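Local atomic coordinates of lectin CEL-I, N-acetyl-D-galactosamine-specific C-type (Cucumaria echinata, PDB entry 1WMY), a protein that binds N-acetyl-D-galactosamine as a calcium-dependent C-type lectin, the sugar site lying at one of its bound calcium ions. Residues G99-N104 with A121-S126; E109-F114 with N125-Q130. All blocks are in the same frame, centred on the assembly; numbering follows the deposited sequence.

How the contacts relate
Both contacts belong to the calcium-bearing end of the C-type lectin domain, and each is partly buried, with centres about 9 Å apart. They share Asn125 and Ser126. Contact 1 sets the irregular loop 99-104 against strand 122-125 and is held mainly by metal coordination, with two backbone N-H groups gripping one carboxylate. Contact 2 pairs strand 111-115 with strand 122-125 and the turn after it, so main-chain bonds, a hydrogen bond between side-chain amides and a tyrosine edge do the work. Glu109 of contact 2 completes the calcium site of contact 1, its OE1 lying 2.8 Å from Asp124 O.

Contact 1 of 2, residues G99-N104 with A121-S126; sequences GGQPDN and AWNDNS. With CA (calcium ion), chain D; CA (calcium ion), chain C; MPD ((4S)-2-methyl-2,4-pentanediol), chain F.
The backbones run without a ladder of main-chain bonds, Gln101 CA lying 5.8 Å from Asn123 CA and Pro102 CA 5.4 Å from Asp124 CA. Side-chain oxygens of both segments converge instead on one calcium ion: Gln101 OE1, Asp103 OD2, Asn123 OD1 and Asp124 OD1, joined by the carbonyl oxygen of Asp124. Gln101 reaches it through a chain bent at chi2 (-59°), and its amide plane stands nearly at right angles to that of Asn123. Gln101 OE1 and Asn123 OD1 lie 2.8 Å apart because both coordinate the calcium, not through a hydrogen bond. Gln101, Pro102 and Asp103 form the Gln-Pro-Asp motif of galactose-type C-type lectins, with the cis peptide before Pro102; Gln101, Asp103 and Asn123 bind N-acetyl-D-galactosamine. Here a pentanediol, probably from the crystallisation liquor, occupies the site: both hydroxyl oxygens coordinate the calcium, O4 accepts from Gln101 NE2 at 2.8 Å and O2 from Asn123 ND2 at 3.1 Å. Asn123 ND2 also donates to Gln113 OE1. Asp124 points its CB toward the loop, and both carboxylate oxygens are used there. Its OD2 takes Asn104 N on the syn lone pair at 2.7 Å, while OD1 receives Asp103 N from the syn side, 28° out of plane. Pro102 CB rests 3.5 Å from Asp124 OD2. That oxygen also accepts from a water on the second calcium ion; Asn104 OD1 coordinates that ion at 2.6 Å.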
loop_
_atom_site.group_PDB
_atom_site.type_symbol
_atom_site.label_atom_id
_atom_site.label_comp_id
_atom_site.label_asym_id
_atom_site.label_seq_id
_atom_site.Cartn_x
_atom_site.Cartn_y
_atom_site.Cartn_z
ATOM N N GLY A 99 -17.034 -14.942 27.948
ATOM C CA GLY A 99 -18.240 -15.254 28.703
ATOM C C GLY A 99 -18.749 -14.024 29.394
ATOM O O GLY A 99 -17.971 -13.285 29.992
ATOM N N GLY A 100 -20.063 -13.817 29.290
ATOM C CA GLY A 100 -20.770 -12.748 29.933
ATOM C C GLY A 100 -20.672 -11.435 29.188
ATOM O O GLY A 100 -21.055 -10.385 29.703
ATOM N N GLN A 101 -20.112 -11.501 27.978
ATOM C CA GLN A 101 -19.993 -10.314 27.106
ATOM C C GLN A 101 -20.740 -10.513 25.766
ATOM O O GLN A 101 -20.867 -11.619 25.301
ATOM C CB GLN A 101 -18.529 -10.032 26.858
ATOM C CG GLN A 101 -17.643 -9.914 28.110
ATOM C CD GLN A 101 -18.078 -8.830 29.034
ATOM O OE1 GLN A 101 -18.618 -7.798 28.571
ATOM N NE2 GLN A 101 -17.887 -9.045 30.365
ATOM N N PRO A 102 -21.176 -9.437 25.099
ATOM C CA PRO A 102 -21.039 -8.061 25.545
ATOM C C PRO A 102 -22.173 -7.712 26.521
ATOM O O PRO A 102 -23.325 -8.079 26.234
ATOM C CB PRO A 102 -21.132 -7.272 24.235
ATOM C CG PRO A 102 -22.014 -8.062 23.330
ATOM C CD PRO A 102 -21.810 -9.525 23.766
ATOM N N ASP A 103 -21.882 -7.058 27.646
ATOM C CA ASP A 103 -22.911 -6.831 28.692
ATOM C C ASP A 103 -23.314 -5.356 28.820
ATOM O O ASP A 103 -24.235 -5.031 29.541
ATOM C CB ASP A 103 -22.445 -7.359 30.018
ATOM C CG ASP A 103 -21.160 -6.630 30.511
ATOM O OD1 ASP A 103 -20.696 -6.894 31.638
ATOM O OD2 ASP A 103 -20.589 -5.771 29.818
ATOM N N ASN A 104 -22.708 -4.455 28.045
ATOM C CA ASN A 104 -23.107 -3.026 28.071
ATOM C C ASN A 104 -23.116 -2.503 29.517
ATOM O O ASN A 104 -24.119 -1.877 29.986
ATOM C CB ASN A 104 -24.513 -2.816 27.458
ATOM C CG ASN A 104 -24.717 -1.336 27.024
ATOM O OD1 ASN A 104 -23.808 -0.726 26.520
ATOM N ND2 ASN A 104 -25.918 -0.781 27.277
ATOM N N ALA A 121 -10.081 -12.992 23.927
ATOM C CA ALA A 121 -11.524 -12.953 23.948
ATOM C C ALA A 121 -12.039 -11.517 24.154
ATOM O O ALA A 121 -11.429 -10.683 24.863
ATOM C CB ALA A 121 -12.075 -13.885 25.092
ATOM N N TRP A 122 -13.160 -11.230 23.515
ATOM C CA TRP A 122 -13.625 -9.846 23.376
ATOM C C TRP A 122 -14.428 -9.370 24.568
ATOM O O TRP A 122 -15.218 -10.075 25.106
ATOM C CB TRP A 122 -14.501 -9.760 22.135
ATOM C CG TRP A 122 -13.843 -10.163 20.888
ATOM C CD1 TRP A 122 -12.551 -10.567 20.723
ATOM C CD2 TRP A 122 -14.435 -10.146 19.607
ATOM N NE1 TRP A 122 -12.314 -10.855 19.393
ATOM C CE2 TRP A 122 -13.458 -10.610 18.680
ATOM C CE3 TRP A 122 -15.716 -9.822 19.132
ATOM C CZ2 TRP A 122 -13.709 -10.669 17.286
ATOM C CZ3 TRP A 122 -15.976 -9.912 17.797
ATOM C CH2 TRP A 122 -14.978 -10.329 16.870
ATOM N N ASN A 123 -14.224 -8.112 24.955
ATOM C CA ASN A 123 -15.075 -7.454 25.931
ATOM C C ASN A 123 -15.541 -6.132 25.302
ATOM O O ASN A 123 -14.884 -5.571 24.424
ATOM C CB ASN A 123 -14.243 -7.159 27.155
ATOM C CG ASN A 123 -14.989 -6.329 28.162
ATOM O OD1 ASN A 123 -16.116 -6.632 28.485
ATOM N ND2 ASN A 123 -14.351 -5.316 28.698
ATOM N N ASP A 124 -16.716 -5.655 25.711
ATOM C CA ASP A 124 -17.129 -4.302 25.418
ATOM C C ASP A 124 -16.784 -3.421 26.615
ATOM O O ASP A 124 -16.968 -3.812 27.767
ATOM C CB ASP A 124 -18.597 -4.202 25.090
ATOM C CG ASP A 124 -19.524 -4.707 26.201
ATOM O OD1 ASP A 124 -19.072 -5.435 27.090
ATOM O OD2 ASP A 124 -20.737 -4.404 26.192
ATOM N N ASN A 125 -16.332 -2.208 26.328
ATOM C CA ASN A 125 -15.926 -1.308 27.362
ATOM C C ASN A 125 -16.366 0.125 27.002
ATOM O O ASN A 125 -16.992 0.377 25.981
ATOM C CB ASN A 125 -14.425 -1.447 27.558
ATOM C CG ASN A 125 -13.967 -1.162 28.987
ATOM O OD1 ASN A 125 -14.459 -0.256 29.664
ATOM N ND2 ASN A 125 -12.923 -1.860 29.389
ATOM N N SER A 126 -16.035 1.064 27.858
ATOM C CA SER A 126 -16.627 2.363 27.763
ATOM C C SER A 126 -15.692 3.381 27.089
ATOM O O SER A 126 -14.547 3.113 26.808
ATOM C CB SER A 126 -16.992 2.838 29.185
ATOM O OG SER A 126 -15.788 3.161 29.864
HETATM CA CA CA D . -18.169 -5.440 29.259
HETATM CA CA CA C . -23.229 -1.199 24.050
HETATM C C1 MPD F . -16.165 -3.342 32.972
HETATM C C2 MPD F . -15.772 -4.450 32.034
HETATM O O2 MPD F . -16.431 -4.271 30.748
HETATM C CM MPD F . -14.256 -4.330 31.921
HETATM C C3 MPD F . -16.180 -5.814 32.580
HETATM C C4 MPD F . -17.675 -5.980 32.690
HETATM O O4 MPD F . -18.227 -6.521 31.520
HETATM C C5 MPD F . -18.055 -6.870 33.833
HETATM O O HOH W 1 -22.748 -3.566 24.704
#

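Contact 2 of 2, residues E109-F114 with N125-Q130; sequences EDYGQF and NSAAAQ. With CA (calcium ion), chain C; CA (calcium ion), chain D; CA (calcium ion), chain E.
Tyr111 and Asn125 form an antiparallel, hydrogen-bonded bridge where strand 111-115 meets strand 122-125 in the C-type lectin domain, beside its calcium sites. Asp110 and Tyr111 both face Asn125, a classic beta bulge. Asn125 N donates to Tyr111 O at 2.7 Å, whereas the return bond from Tyr111 N to Asn125 O is weak. Asn125 O also receives a CA-H...O contact from Glu109 CA.

The bulge lies where the chain leaves the metal sites. Asp110 OD2 bridges two calcium ions, one of them also held by Glu109 O and, from outside the contact, by Asp77, Glu81 and Asn104. Glu109, extended beyond CG, passes obliquely across Asn125, so that OE1 coordinates the sugar-site calcium at 2.4 Å. Its other oxygen, OE2, passes 3.6 Å from Asn125 CA and shares a donating water with Asn125 OD1. The strongest polar partner of the Glu109 side chain outside the contact is Trp105.

Beyond the bridge, residues 126-129 make a type I turn. The Tyr111 ring meets this turn with its edge, Ser126 C and Ala127 N lying near the ring plane, and CE1 touches Ala127 CB at 3.6 Å. Asp110 CB sits over the centre of one ring face.

Gln113, two residues on from Tyr111, reaches the side chain of Asn125. With CG placed between its backbone N and carbonyl carbon (chi1 61°), its extended chain carries OE1, the atom that also serves Asn123, to Asn125, and the two amide planes are turned steeply against each other. Asn125 ND2 donates to Gln113 OE1 at 3.0 Å in an almost straight bond (177°); Gln113 OE1 lies in the amide plane of Asn125, whereas ND2 is tilted 35° from the carbonyl plane of Gln113.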
loop_
_atom_site.group_PDB
_atom_site.type_symbol
_atom_site.label_atom_id
_atom_site.label_comp_id
_atom_site.label_asym_id
_atom_site.label_seq_id
_atom_site.Cartn_x
_atom_site.Cartn_y
_atom_site.Cartn_z
ATOM N N GLU A 109 -21.190 0.790 27.704
ATOM C CA GLU A 109 -20.090 0.178 26.999
ATOM C C GLU A 109 -20.406 -0.112 25.537
ATOM O O GLU A 109 -21.125 -1.063 25.225
ATOM C CB GLU A 109 -19.673 -1.131 27.710
ATOM C CG GLU A 109 -19.278 -0.911 29.190
ATOM C CD GLU A 109 -18.613 -2.151 29.799
ATOM O OE1 GLU A 109 -19.077 -3.283 29.528
ATOM O OE2 GLU A 109 -17.569 -2.012 30.496
ATOM N N ASP A 110 -19.835 0.703 24.631
ATOM C CA ASP A 110 -20.125 0.541 23.227
ATOM C C ASP A 110 -18.906 0.142 22.369
ATOM O O ASP A 110 -18.950 0.241 21.167
ATOM C CB ASP A 110 -20.826 1.798 22.691
ATOM C CG ASP A 110 -22.222 1.974 23.282
ATOM O OD1 ASP A 110 -22.804 3.004 23.031
ATOM O OD2 ASP A 110 -22.838 1.069 23.947
ATOM N N TYR A 111 -17.817 -0.260 22.998
ATOM C CA TYR A 111 -16.552 -0.286 22.280
ATOM C C TYR A 111 -15.818 -1.580 22.566
ATOM O O TYR A 111 -15.545 -1.930 23.720
ATOM C CB TYR A 111 -15.658 0.861 22.689
ATOM C CG TYR A 111 -16.307 2.214 22.546
ATOM C CD1 TYR A 111 -16.552 2.998 23.643
ATOM C CD2 TYR A 111 -16.634 2.693 21.296
ATOM C CE1 TYR A 111 -17.145 4.234 23.497
ATOM C CE2 TYR A 111 -17.247 3.868 21.097
ATOM C CZ TYR A 111 -17.483 4.688 22.190
ATOM O OH TYR A 111 -18.075 5.930 21.988
ATOM N N GLY A 112 -15.467 -2.264 21.494
ATOM C CA GLY A 112 -14.866 -3.595 21.588
ATOM C C GLY A 112 -13.354 -3.627 21.757
ATOM O O GLY A 112 -12.648 -2.757 21.235
ATOM N N GLN A 113 -12.848 -4.662 22.450
ATOM C CA GLN A 113 -11.405 -4.809 22.731
ATOM C C GLN A 113 -11.111 -6.272 22.994
ATOM O O GLN A 113 -12.007 -7.006 23.469
ATOM C CB GLN A 113 -11.035 -3.968 23.946
ATOM C CG GLN A 113 -11.787 -4.390 25.223
ATOM C CD GLN A 113 -11.512 -3.547 26.469
ATOM O OE1 GLN A 113 -11.859 -4.001 27.556
ATOM N NE2 GLN A 113 -10.911 -2.328 26.331
ATOM N N PHE A 114 -9.886 -6.727 22.665
ATOM C CA PHE A 114 -9.355 -8.034 23.136
ATOM C C PHE A 114 -8.992 -7.830 24.593
ATOM O O PHE A 114 -8.471 -6.806 24.962
ATOM C CB PHE A 114 -8.026 -8.445 22.427
ATOM C CG PHE A 114 -8.156 -8.877 20.955
ATOM C CD1 PHE A 114 -7.030 -9.420 20.283
ATOM C CD2 PHE A 114 -9.376 -8.800 20.258
ATOM C CE1 PHE A 114 -7.113 -9.844 18.970
ATOM C CE2 PHE A 114 -9.479 -9.195 18.970
ATOM C CZ PHE A 114 -8.348 -9.740 18.297
ATOM N N ASN A 125 -16.332 -2.208 26.328
ATOM C CA ASN A 125 -15.926 -1.308 27.362
ATOM C C ASN A 125 -16.366 0.125 27.002
ATOM O O ASN A 125 -16.992 0.377 25.981
ATOM C CB ASN A 125 -14.425 -1.447 27.558
ATOM C CG ASN A 125 -13.967 -1.162 28.987
ATOM O OD1 ASN A 125 -14.459 -0.256 29.664
ATOM N ND2 ASN A 125 -12.923 -1.860 29.389
ATOM N N SER A 126 -16.035 1.064 27.858
ATOM C CA SER A 126 -16.627 2.363 27.763
ATOM C C SER A 126 -15.692 3.381 27.089
ATOM O O SER A 126 -14.547 3.113 26.808
ATOM C CB SER A 126 -16.992 2.838 29.185
ATOM O OG SER A 126 -15.788 3.161 29.864
ATOM N N ALA A 127 -16.218 4.587 26.905
ATOM C CA ALA A 127 -15.478 5.692 26.305
ATOM C C ALA A 127 -14.421 6.272 27.245
ATOM O O ALA A 127 -13.619 7.060 26.830
ATOM C CB ALA A 127 -16.453 6.823 25.836
ATOM N N ALA A 128 -14.417 5.915 28.494
ATOM C CA ALA A 128 -13.399 6.431 29.376
ATOM C C ALA A 128 -12.240 5.424 29.615
ATOM O O ALA A 128 -11.240 5.765 30.218
ATOM C CB ALA A 128 -14.033 6.821 30.702
ATOM N N ALA A 129 -12.411 4.179 29.170
ATOM C CA ALA A 129 -11.408 3.145 29.328
ATOM C C ALA A 129 -10.247 3.425 28.387
ATOM O O ALA A 129 -10.394 4.064 27.290
ATOM C CB ALA A 129 -12.017 1.828 28.988
ATOM N N GLN A 130 -9.094 2.927 28.792
ATOM C CA GLN A 130 -7.863 3.038 28.036
ATOM C C GLN A 130 -7.347 1.681 27.717
ATOM O O GLN A 130 -7.490 0.770 28.481
ATOM C CB GLN A 130 -6.809 3.818 28.811
ATOM C CG GLN A 130 -7.191 5.308 28.962
ATOM C CD GLN A 130 -5.975 6.192 28.821
ATOM O OE1 GLN A 130 -4.955 5.925 29.436
ATOM N NE2 GLN A 130 -6.063 7.207 27.987
HETATM CA CA CA C . -23.229 -1.199 24.050
HETATM CA CA CA D . -18.169 -5.440 29.259
HETATM CA CA CA E . -24.956 2.243 23.909
HETATM O O HOH W 2 -16.890 0.293 31.640
HETATM O O HOH W 3 -9.584 -1.031 28.759
HETATM O O HOH W 1 -22.748 -3.566 24.704
HETATM O O HOH W 4 -24.411 2.076 26.163
HETATM O O HOH W 5 -25.490 4.585 23.934
HETATM O O HOH W 6 -25.716 2.244 21.779
#